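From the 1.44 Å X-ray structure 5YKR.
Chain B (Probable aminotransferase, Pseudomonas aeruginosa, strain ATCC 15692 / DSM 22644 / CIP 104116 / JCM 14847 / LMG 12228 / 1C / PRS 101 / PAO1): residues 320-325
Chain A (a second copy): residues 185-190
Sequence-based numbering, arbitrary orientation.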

# COMPACT_ATOMS: atom_id res chain seq x y z
N ILE B 320 -5.18 17.00 -15.12
CA ILE B 320 -4.92 15.82 -14.33
C ILE B 320 -4.77 16.11 -12.84
O ILE B 320 -4.20 17.12 -12.46
CB ILE B 320 -3.60 15.11 -14.88
CG1 ILE B 320 -3.99 13.95 -15.74
CG2 ILE B 320 -2.55 14.66 -13.85
CD1 ILE B 320 -4.86 14.22 -16.88
N ASN B 321 -5.31 15.24 -11.99
CA ASN B 321 -5.10 15.34 -10.54
C ASN B 321 -5.43 14.01 -9.90
O ASN B 321 -6.41 13.37 -10.23
CB ASN B 321 -6.02 16.42 -9.94
CG ASN B 321 -5.49 17.01 -8.63
OD1 ASN B 321 -4.72 16.37 -7.93
ND2 ASN B 321 -5.91 18.25 -8.31
N HIS B 322 -4.62 13.63 -8.91
CA HIS B 322 -4.86 12.47 -8.07
C HIS B 322 -5.90 12.78 -7.01
O HIS B 322 -6.53 11.86 -6.47
CB HIS B 322 -3.55 12.02 -7.44
CG HIS B 322 -2.73 13.14 -6.87
ND1 HIS B 322 -2.93 13.72 -5.64
CD2 HIS B 322 -1.71 13.83 -7.45
CE1 HIS B 322 -2.05 14.71 -5.47
NE2 HIS B 322 -1.32 14.81 -6.58
N PHE B 323 -6.05 14.06 -6.65
CA PHE B 323 -7.00 14.48 -5.59
C PHE B 323 -6.63 13.94 -4.21
O PHE B 323 -7.48 13.90 -3.31
CB PHE B 323 -8.45 14.19 -5.96
CG PHE B 323 -8.84 14.67 -7.32
CD1 PHE B 323 -9.07 16.05 -7.53
CD2 PHE B 323 -9.09 13.79 -8.35
CE1 PHE B 323 -9.45 16.52 -8.78
CE2 PHE B 323 -9.44 14.28 -9.59
CZ PHE B 323 -9.65 15.62 -9.81
N GLY B 324 -5.37 13.54 -4.00
CA GLY B 324 -4.92 13.11 -2.70
C GLY B 324 -5.02 11.62 -2.38
O GLY B 324 -4.67 11.21 -1.28
N PHE B 325 -5.58 10.83 -3.29
CA PHE B 325 -5.78 9.40 -3.04
C PHE B 325 -5.59 8.61 -4.32
O PHE B 325 -5.28 9.19 -5.37
CB PHE B 325 -7.10 9.12 -2.35
CG PHE B 325 -8.34 9.35 -3.19
CD1 PHE B 325 -8.76 10.63 -3.51
CD2 PHE B 325 -9.12 8.26 -3.62
CE1 PHE B 325 -9.89 10.81 -4.27
CE2 PHE B 325 -10.28 8.47 -4.35
CZ PHE B 325 -10.63 9.77 -4.69
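Chain A (185-190) PRAGVH

Two tight turns, one from each copy of the protein, meet at this contact. In chain B, residues His322(B) to Phe325(B) form a type I' beta turn, with Phe323(B) at phi/psi 65/20 and Gly324(B) at 92/-4 in its two central positions; its closing bond, from Phe325(B) N to His322(B) O, is weak at 3.5 Å. In chain A, Arg186(A) to Val189(A) form a type II turn, with Ala187(A) at -58/131 and Gly188(A) at 75/5, closed by a firmer bond from Val189(A) N to Arg186(A) O at 2.9 Å. Neither turn belongs to a regular helix or strand, so the pair has no crossing angle in the usual sense. The backbones come nearest at Phe323(B) and Val189(A), whose CA atoms are 4.8 Å apart. From there chain A runs back through Gly188(A) and Ala187(A) past the side chain of Asn321(B), while Val189(A) also reaches Gly324(B). Together the two stretches bury 248 Å², counting both sides.

The one direct hydrogen bond between them is made by Asn321(B), which points toward chain A with chi1 in the t well: its ND2 donates to Ala187(A) O at 3.0 Å, with an angle of 154° at the hydrogen. The other end of the same amide serves its own chain, Asn321(B) OD1 accepting from Phe323(B) N at 3.0 Å, so this side chain both braces its own backbone and holds the opposing turn. Gly188(A) passes close to it, its CA 3.7 Å from Asn321(B) ND2. An ideal CB on Gly188(A) would lie 2.4 Å from Asn321(B) ND2, a clash, and the positive phi independently favours glycine. The carbonyl of Gly188(A) faces Phe323(B): its O is 3.5 Å from Phe323(B) CA in a CA-H...O contact and 3.4 Å from Phe323(B) CD1, at the edge of the ring. The CA-to-CB bond of Phe323(B) nevertheless points away overall.

Val189(A), buried and in the t rotamer, fits against the chain B turn with both methyls. Val189(A) CG1 lies 3.7 Å from Gly324(B) CA, and Val189(A) CG2 lies 3.8 Å from His322(B) CE1 and 4.1 Å from Phe323(B) C. Gly324(B) leaves the room for this: an ideal CB there would fall 2.9 Å from Val189(A) CG1, and its backbone angles would also jam that CB against the preceding carbonyl oxygen. The His322(B) ring is held by its own turn, Gly324(B) N donating to His322(B) ND1 at 2.9 Å. His322(B) CE1 is 4.4 Å from Arg186(A) NE, which lies at the ring edge as a loose contact; the guanidinium finds its hydrogen bonds elsewhere in the structure. A water completes the join, accepting from His190(A) N at 2.9 Å and donating to Phe323(B) O at 2.7 Å, and so links the two backbones. Ile320(B), Phe325(B) and Pro185(A) make no contact across the pair.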

# COMPACT_ATOMS: atom_id res chain seq x y z
N PRO A 185 -3.18 24.38 1.05
CA PRO A 185 -3.41 23.03 0.53
C PRO A 185 -3.26 23.01 -1.01
O PRO A 185 -3.62 23.95 -1.71
CB PRO A 185 -4.83 22.74 0.94
CG PRO A 185 -4.97 23.50 2.21
CD PRO A 185 -4.27 24.80 1.92
N ARG A 186 -2.70 21.92 -1.54
CA ARG A 186 -2.52 21.76 -2.99
C ARG A 186 -3.89 21.82 -3.66
O ARG A 186 -4.87 21.28 -3.12
CB ARG A 186 -1.84 20.39 -3.29
CG ARG A 186 -1.13 20.43 -4.60
CD ARG A 186 -0.57 19.18 -5.09
NE ARG A 186 0.13 18.29 -4.19
CZ ARG A 186 1.43 18.02 -4.21
NH1 ARG A 186 2.27 18.86 -4.76
NH2 ARG A 186 1.87 16.89 -3.64
N ALA A 187 -3.95 22.43 -4.85
CA ALA A 187 -5.21 22.56 -5.55
C ALA A 187 -5.83 21.18 -5.78
O ALA A 187 -5.20 20.26 -6.26
CB ALA A 187 -5.01 23.25 -6.88
N GLY A 188 -7.10 21.09 -5.43
CA GLY A 188 -7.84 19.85 -5.58
C GLY A 188 -7.54 18.76 -4.56
O GLY A 188 -8.10 17.67 -4.68
N VAL A 189 -6.71 19.05 -3.56
CA VAL A 189 -6.41 18.07 -2.53
C VAL A 189 -6.87 18.62 -1.18
O VAL A 189 -6.27 19.55 -0.60
CB VAL A 189 -4.91 17.73 -2.47
CG1 VAL A 189 -4.70 16.60 -1.45
CG2 VAL A 189 -4.36 17.34 -3.87
N HIS A 190 -7.97 18.08 -0.70
CA HIS A 190 -8.57 18.53 0.55
C HIS A 190 -7.52 18.42 1.69
O HIS A 190 -6.74 17.46 1.73
CB HIS A 190 -9.76 17.63 0.88
CG HIS A 190 -10.65 18.14 1.95
ND1 HIS A 190 -10.38 17.98 3.29
CD2 HIS A 190 -11.85 18.78 1.88
CE1 HIS A 190 -11.39 18.48 4.00
NE2 HIS A 190 -12.29 18.98 3.16
O HOH W 1 -8.98 15.50 -1.66